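Local coordinates for uncharacterized conserved protein (Methanococcus maripaludis S2, PDB 3C2Q), which catalyses the conversion of L-ornithine to L-proline with release of ammonia, using NAD(+) as cofactor, at residues Tyr27-Glu41 / Pro48-Lys61. Residues are numbered along the deposited sequence; the frame is centred on the assembly and turned at random.
Sequences YSTTNHPTHVKVNDE and PKMDAVIVVYPEEK. With IMD (imidazole), chain G.
Thr29 holds the loop at 27-31 to the 49-52 backbone through both its main chain and its hydroxyl. Its N donates to Ala52 O (2.9 Å) and its O accepts from Asp51 N. At chi1 50° the hydroxyl tucks back over its own backbone and turns OG1 into the facing chain, giving its proton to a lone pair of Lys49 O (2.7 Å) while receiving Ala52 N (2.9 Å, N-H...O 150°). Water carries the polar link further: one molecule joins Tyr27 O to Ile54 N, another Ser28 OG and Thr29 O to Asp51 OD1.

The apolar contacts run along strands 34-38 and 53-57, which are not neighbours in their mixed sheet but face each other across its curved interior. Thr29 CG2 packs on Ile54 CG1 (3.5 Å), and Ile54 CD1 continues to Thr34 CG2 and lies obliquely by the Tyr27 ring. Val36 CG1 slides past Ile54 CG2, whereas Val38 CG2 and Val56 CG1 meet tip to tip at 3.7 Å; Leu78 of strand 76-79 also touches Val36 and Ile54. At the far end Pro58 CB lies against Val38 CG1.

The one ionic pair is a salt bridge from the extended Lys61 to Glu41, NZ to OE1 3.3 Å, its N-H bonds to both carboxylate oxygens weak.

Replacing Thr29 by valine would probably leave Lys49 O and Ala52 N without their shared hydroxyl partner. Within the first ArgZ-like C-terminal region, away from the NAD(+) sites, directional Thr29 bonds thus fix the loop before strand 34-38 against 49-52, while the valine and isoleucine contacts beyond are nondirectional.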
loop_
_atom_site.group_PDB
_atom_site.type_symbol
_atom_site.label_atom_id
_atom_site.label_comp_id
_atom_site.label_asym_id
_atom_site.label_seq_id
_atom_site.Cartn_x
_atom_site.Cartn_y
_atom_site.Cartn_z
ATOM N N TYR B 27 -5.262 -28.831 23.509
ATOM C CA TYR B 27 -4.521 -27.583 23.554
ATOM C C TYR B 27 -3.921 -27.319 22.161
ATOM O O TYR B 27 -3.323 -28.223 21.522
ATOM C CB TYR B 27 -3.419 -27.651 24.619
ATOM C CG TYR B 27 -2.534 -26.402 24.718
ATOM C CD1 TYR B 27 -2.985 -25.249 25.359
ATOM C CD2 TYR B 27 -1.253 -26.393 24.179
ATOM C CE1 TYR B 27 -2.181 -24.112 25.456
ATOM C CE2 TYR B 27 -0.434 -25.268 24.274
ATOM C CZ TYR B 27 -0.904 -24.139 24.904
ATOM O OH TYR B 27 -0.070 -23.063 25.005
ATOM N N SER B 28 -4.141 -26.092 21.683
ATOM C CA SER B 28 -3.590 -25.649 20.394
ATOM C C SER B 28 -2.464 -24.663 20.712
ATOM O O SER B 28 -2.686 -23.699 21.422
ATOM C CB SER B 28 -4.691 -24.993 19.545
ATOM O OG SER B 28 -4.210 -24.680 18.253
ATOM N N THR B 29 -1.255 -24.937 20.221
ATOM C CA THR B 29 -0.054 -24.296 20.707
ATOM C C THR B 29 0.063 -22.831 20.226
ATOM O O THR B 29 -0.505 -22.453 19.186
ATOM C CB THR B 29 1.199 -25.036 20.213
ATOM O OG1 THR B 29 1.093 -25.228 18.793
ATOM C CG2 THR B 29 1.322 -26.448 20.892
ATOM N N THR B 30 0.804 -22.055 21.011
ATOM C CA THR B 30 1.371 -20.781 20.606
ATOM C C THR B 30 2.683 -21.042 19.856
ATOM O O THR B 30 3.090 -22.210 19.643
ATOM C CB THR B 30 1.698 -19.907 21.827
ATOM O OG1 THR B 30 2.840 -20.447 22.495
ATOM C CG2 THR B 30 0.496 -19.803 22.806
ATOM N N ASN B 31 3.374 -19.970 19.446
ATOM C CA ASN B 31 4.693 -20.163 18.876
ATOM C C ASN B 31 5.828 -20.106 19.937
ATOM O O ASN B 31 7.015 -20.081 19.605
ATOM C CB ASN B 31 4.941 -19.193 17.689
ATOM C CG ASN B 31 4.882 -17.735 18.088
ATOM O OD1 ASN B 31 4.240 -17.369 19.072
ATOM N ND2 ASN B 31 5.521 -16.873 17.284
ATOM N N HIS B 32 5.449 -20.109 21.215
ATOM C CA HIS B 32 6.430 -19.988 22.297
ATOM C C HIS B 32 6.879 -21.338 22.884
ATOM O O HIS B 32 6.109 -22.296 22.884
ATOM C CB HIS B 32 5.858 -19.133 23.426
ATOM C CG HIS B 32 5.254 -17.834 22.973
ATOM N ND1 HIS B 32 5.970 -16.877 22.285
ATOM C CD2 HIS B 32 4.016 -17.323 23.152
ATOM C CE1 HIS B 32 5.186 -15.838 22.041
ATOM N NE2 HIS B 32 3.988 -16.092 22.542
ATOM N N PRO B 33 8.119 -21.397 23.424
ATOM C CA PRO B 33 8.547 -22.604 24.146
ATOM C C PRO B 33 7.560 -22.933 25.243
ATOM O O PRO B 33 7.090 -22.053 25.974
ATOM C CB PRO B 33 9.928 -22.246 24.739
ATOM C CG PRO B 33 10.242 -20.841 24.298
ATOM C CD PRO B 33 9.165 -20.360 23.352
ATOM N N THR B 34 7.192 -24.199 25.325
ATOM C CA THR B 34 6.149 -24.612 26.282
ATOM C C THR B 34 6.691 -25.802 27.098
ATOM O O THR B 34 7.421 -26.639 26.550
ATOM C CB THR B 34 4.853 -25.000 25.525
ATOM O OG1 THR B 34 4.398 -23.864 24.762
ATOM C CG2 THR B 34 3.722 -25.491 26.499
ATOM N N HIS B 35 6.354 -25.854 28.392
ATOM C CA HIS B 35 6.686 -27.028 29.211
ATOM C C HIS B 35 5.394 -27.654 29.695
ATOM O O HIS B 35 4.389 -26.950 29.859
ATOM C CB HIS B 35 7.573 -26.655 30.403
ATOM C CG HIS B 35 8.883 -26.035 30.022
ATOM N ND1 HIS B 35 9.678 -25.376 30.928
ATOM C CD2 HIS B 35 9.530 -25.955 28.835
ATOM C CE1 HIS B 35 10.765 -24.926 30.325
ATOM N NE2 HIS B 35 10.694 -25.255 29.051
ATOM N N VAL B 36 5.403 -28.976 29.873
ATOM C CA VAL B 36 4.226 -29.690 30.383
ATOM C C VAL B 36 4.562 -30.499 31.660
ATOM O O VAL B 36 5.621 -31.097 31.762
ATOM C CB VAL B 36 3.614 -30.635 29.331
ATOM C CG1 VAL B 36 2.862 -29.827 28.254
ATOM C CG2 VAL B 36 4.700 -31.546 28.695
ATOM N N LYS B 37 3.656 -30.501 32.626
ATOM C CA LYS B 37 3.914 -31.222 33.872
ATOM C C LYS B 37 3.368 -32.632 33.754
ATOM O O LYS B 37 2.162 -32.845 33.574
ATOM C CB LYS B 37 3.301 -30.503 35.068
ATOM C CG LYS B 37 3.859 -30.998 36.409
ATOM C CD LYS B 37 3.395 -30.147 37.550
ATOM C CE LYS B 37 3.842 -30.727 38.888
ATOM N NZ LYS B 37 3.737 -29.677 39.948
ATOM N N VAL B 38 4.289 -33.584 33.821
ATOM C CA VAL B 38 3.977 -34.995 33.652
ATOM C C VAL B 38 4.668 -35.788 34.779
ATOM O O VAL B 38 5.885 -35.677 34.975
ATOM C CB VAL B 38 4.424 -35.512 32.252
ATOM C CG1 VAL B 38 4.118 -37.000 32.085
ATOM C CG2 VAL B 38 3.751 -34.674 31.113
ATOM N N ASN B 39 3.874 -36.588 35.492
ATOM C CA ASN B 39 4.361 -37.362 36.656
ATOM C C ASN B 39 5.200 -36.469 37.547
ATOM O O ASN B 39 6.365 -36.771 37.836
ATOM C CB ASN B 39 5.123 -38.609 36.202
ATOM C CG ASN B 39 4.217 -39.630 35.508
ATOM O OD1 ASN B 39 4.591 -40.216 34.487
ATOM N ND2 ASN B 39 3.013 -39.838 36.053
ATOM N N ASP B 40 4.600 -35.329 37.900
ATOM C CA ASP B 40 5.193 -34.283 38.754
ATOM C C ASP B 40 6.554 -33.702 38.341
ATOM O O ASP B 40 7.259 -33.137 39.170
ATOM C CB ASP B 40 5.216 -34.739 40.227
ATOM C CG ASP B 40 3.909 -35.402 40.647
ATOM O OD1 ASP B 40 2.883 -34.694 40.760
ATOM O OD2 ASP B 40 3.906 -36.635 40.838
ATOM N N GLU B 41 6.929 -33.854 37.074
ATOM C CA GLU B 41 8.130 -33.208 36.543
ATOM C C GLU B 41 7.759 -32.358 35.323
ATOM O O GLU B 41 6.880 -32.740 34.548
ATOM C CB GLU B 41 9.155 -34.239 36.086
ATOM C CG GLU B 41 9.719 -35.156 37.149
ATOM C CD GLU B 41 10.189 -36.474 36.538
ATOM O OE1 GLU B 41 11.117 -36.436 35.693
ATOM O OE2 GLU B 41 9.610 -37.540 36.891
ATOM N N PRO B 48 8.973 -25.905 19.462
ATOM C CA PRO B 48 7.827 -25.021 19.603
ATOM C C PRO B 48 7.402 -24.464 18.223
ATOM O O PRO B 48 8.270 -24.153 17.419
ATOM C CB PRO B 48 8.323 -23.917 20.536
ATOM C CG PRO B 48 9.772 -24.099 20.701
ATOM C CD PRO B 48 10.097 -25.512 20.336
ATOM N N LYS B 49 6.090 -24.398 17.971
ATOM C CA LYS B 49 5.512 -24.047 16.658
ATOM C C LYS B 49 4.026 -23.881 16.918
ATOM O O LYS B 49 3.447 -24.693 17.638
ATOM C CB LYS B 49 5.758 -25.178 15.649
ATOM C CG LYS B 49 5.191 -24.969 14.213
ATOM C CD LYS B 49 4.039 -25.932 13.899
ATOM C CE LYS B 49 3.397 -25.698 12.532
ATOM N NZ LYS B 49 2.579 -24.437 12.486
HETATM N N MSE B 50 3.402 -22.844 16.336
HETATM C CA MSE B 50 2.013 -22.484 16.640
HETATM C C MSE B 50 1.005 -23.399 15.959
HETATM O O MSE B 50 1.339 -24.078 14.973
HETATM C CB MSE B 50 1.753 -21.032 16.176
HETATM C CG MSE B 50 1.681 -20.904 14.666
HETATM SE SE MSE B 50 1.205 -19.032 14.172
HETATM C CE MSE B 50 2.912 -18.183 14.629
ATOM N N ASP B 51 -0.248 -23.365 16.421
ATOM C CA ASP B 51 -1.348 -24.015 15.695
ATOM C C ASP B 51 -1.090 -25.516 15.506
ATOM O O ASP B 51 -1.440 -26.118 14.477
ATOM C CB ASP B 51 -1.582 -23.319 14.323
ATOM C CG ASP B 51 -2.046 -21.883 14.463
ATOM O OD1 ASP B 51 -2.522 -21.468 15.557
ATOM O OD2 ASP B 51 -1.964 -21.148 13.448
ATOM N N ALA B 52 -0.449 -26.111 16.507
ATOM C CA ALA B 52 -0.167 -27.532 16.507
ATOM C C ALA B 52 -0.560 -28.130 17.880
ATOM O O ALA B 52 -1.158 -27.463 18.726
ATOM C CB ALA B 52 1.312 -27.788 16.189
ATOM N N VAL B 53 -0.254 -29.403 18.084
ATOM C CA VAL B 53 -0.653 -30.014 19.359
ATOM C C VAL B 53 0.562 -30.535 20.117
ATOM O O VAL B 53 1.653 -30.716 19.558
ATOM C CB VAL B 53 -1.739 -31.138 19.209
ATOM C CG1 VAL B 53 -2.984 -30.600 18.547
ATOM C CG2 VAL B 53 -1.198 -32.289 18.441
ATOM N N ILE B 54 0.363 -30.799 21.395
ATOM C CA ILE B 54 1.459 -31.334 22.163
ATOM C C ILE B 54 1.220 -32.825 22.423
ATOM O O ILE B 54 0.192 -33.207 23.014
ATOM C CB ILE B 54 1.651 -30.525 23.443
ATOM C CG1 ILE B 54 2.110 -29.094 23.052
ATOM C CG2 ILE B 54 2.660 -31.229 24.401
ATOM C CD1 ILE B 54 2.399 -28.170 24.231
ATOM N N VAL B 55 2.153 -33.642 21.955
ATOM C CA VAL B 55 2.055 -35.091 22.123
ATOM C C VAL B 55 3.084 -35.444 23.205
ATOM O O VAL B 55 4.243 -35.036 23.125
ATOM C CB VAL B 55 2.289 -35.820 20.784
ATOM C CG1 VAL B 55 2.478 -37.346 20.949
ATOM C CG2 VAL B 55 1.126 -35.510 19.820
ATOM N N VAL B 56 2.617 -36.162 24.222
ATOM C CA VAL B 56 3.447 -36.562 25.364
ATOM C C VAL B 56 3.738 -38.079 25.316
ATOM O O VAL B 56 2.861 -38.893 24.956
ATOM C CB VAL B 56 2.752 -36.170 26.692
ATOM C CG1 VAL B 56 3.622 -36.505 27.903
ATOM C CG2 VAL B 56 2.402 -34.680 26.686
ATOM N N TYR B 57 4.982 -38.418 25.632
ATOM C CA TYR B 57 5.459 -39.794 25.752
ATOM C C TYR B 57 5.890 -39.960 27.217
ATOM O O TYR B 57 7.053 -39.791 27.531
ATOM C CB TYR B 57 6.642 -40.003 24.818
ATOM C CG TYR B 57 6.338 -39.586 23.391
ATOM C CD1 TYR B 57 5.582 -40.405 22.555
ATOM C CD2 TYR B 57 6.793 -38.360 22.888
ATOM C CE1 TYR B 57 5.290 -40.023 21.245
ATOM C CE2 TYR B 57 6.506 -37.971 21.570
ATOM C CZ TYR B 57 5.754 -38.808 20.766
ATOM O OH TYR B 57 5.466 -38.446 19.465
ATOM N N PRO B 58 4.934 -40.205 28.115
ATOM C CA PRO B 58 5.299 -40.126 29.529
ATOM C C PRO B 58 6.450 -41.058 29.928
ATOM O O PRO B 58 7.323 -40.642 30.704
ATOM C CB PRO B 58 3.993 -40.460 30.249
ATOM C CG PRO B 58 2.910 -40.137 29.239
ATOM C CD PRO B 58 3.514 -40.535 27.932
ATOM N N GLU B 59 6.480 -42.269 29.358
ATOM C CA GLU B 59 7.506 -43.292 29.655
ATOM C C GLU B 59 8.894 -42.898 29.180
ATOM O O GLU B 59 9.909 -43.392 29.700
ATOM C CB GLU B 59 7.121 -44.638 29.029
ATOM C CG GLU B 59 6.446 -45.628 29.990
ATOM C CD GLU B 59 4.906 -45.576 30.019
ATOM O OE1 GLU B 59 4.356 -44.457 30.149
ATOM O OE2 GLU B 59 4.248 -46.666 29.945
ATOM N N GLU B 60 8.946 -41.999 28.193
ATOM C CA GLU B 60 10.213 -41.484 27.695
ATOM C C GLU B 60 10.587 -40.147 28.344
ATOM O O GLU B 60 11.671 -39.619 28.098
ATOM C CB GLU B 60 10.183 -41.403 26.160
ATOM C CG GLU B 60 9.837 -42.737 25.501
ATOM C CD GLU B 60 9.605 -42.651 23.991
ATOM O OE1 GLU B 60 10.440 -42.041 23.269
ATOM O OE2 GLU B 60 8.589 -43.224 23.517
ATOM N N LYS B 61 9.711 -39.632 29.207
ATOM C CA LYS B 61 9.862 -38.282 29.781
ATOM C C LYS B 61 10.211 -37.243 28.686
ATOM O O LYS B 61 11.158 -36.462 28.802
ATOM C CB LYS B 61 10.890 -38.257 30.920
ATOM C CG LYS B 61 10.495 -39.146 32.094
ATOM C CD LYS B 61 11.628 -39.328 33.056
ATOM C CE LYS B 61 11.084 -39.965 34.335
ATOM N NZ LYS B 61 11.937 -39.630 35.512
HETATM N N1 IMD G . -1.466 -20.885 25.942
HETATM C C2 IMD G . -2.181 -20.410 24.886
HETATM N N3 IMD G . -2.925 -19.350 25.321
HETATM C C4 IMD G . -2.718 -19.206 26.651
HETATM C C5 IMD G . -1.803 -20.169 27.040
HETATM O O HOH W 1 -2.278 -30.509 22.561
HETATM O O HOH W 2 -3.155 -22.104 18.152
HETATM O O HOH W 3 4.851 -23.904 20.963
#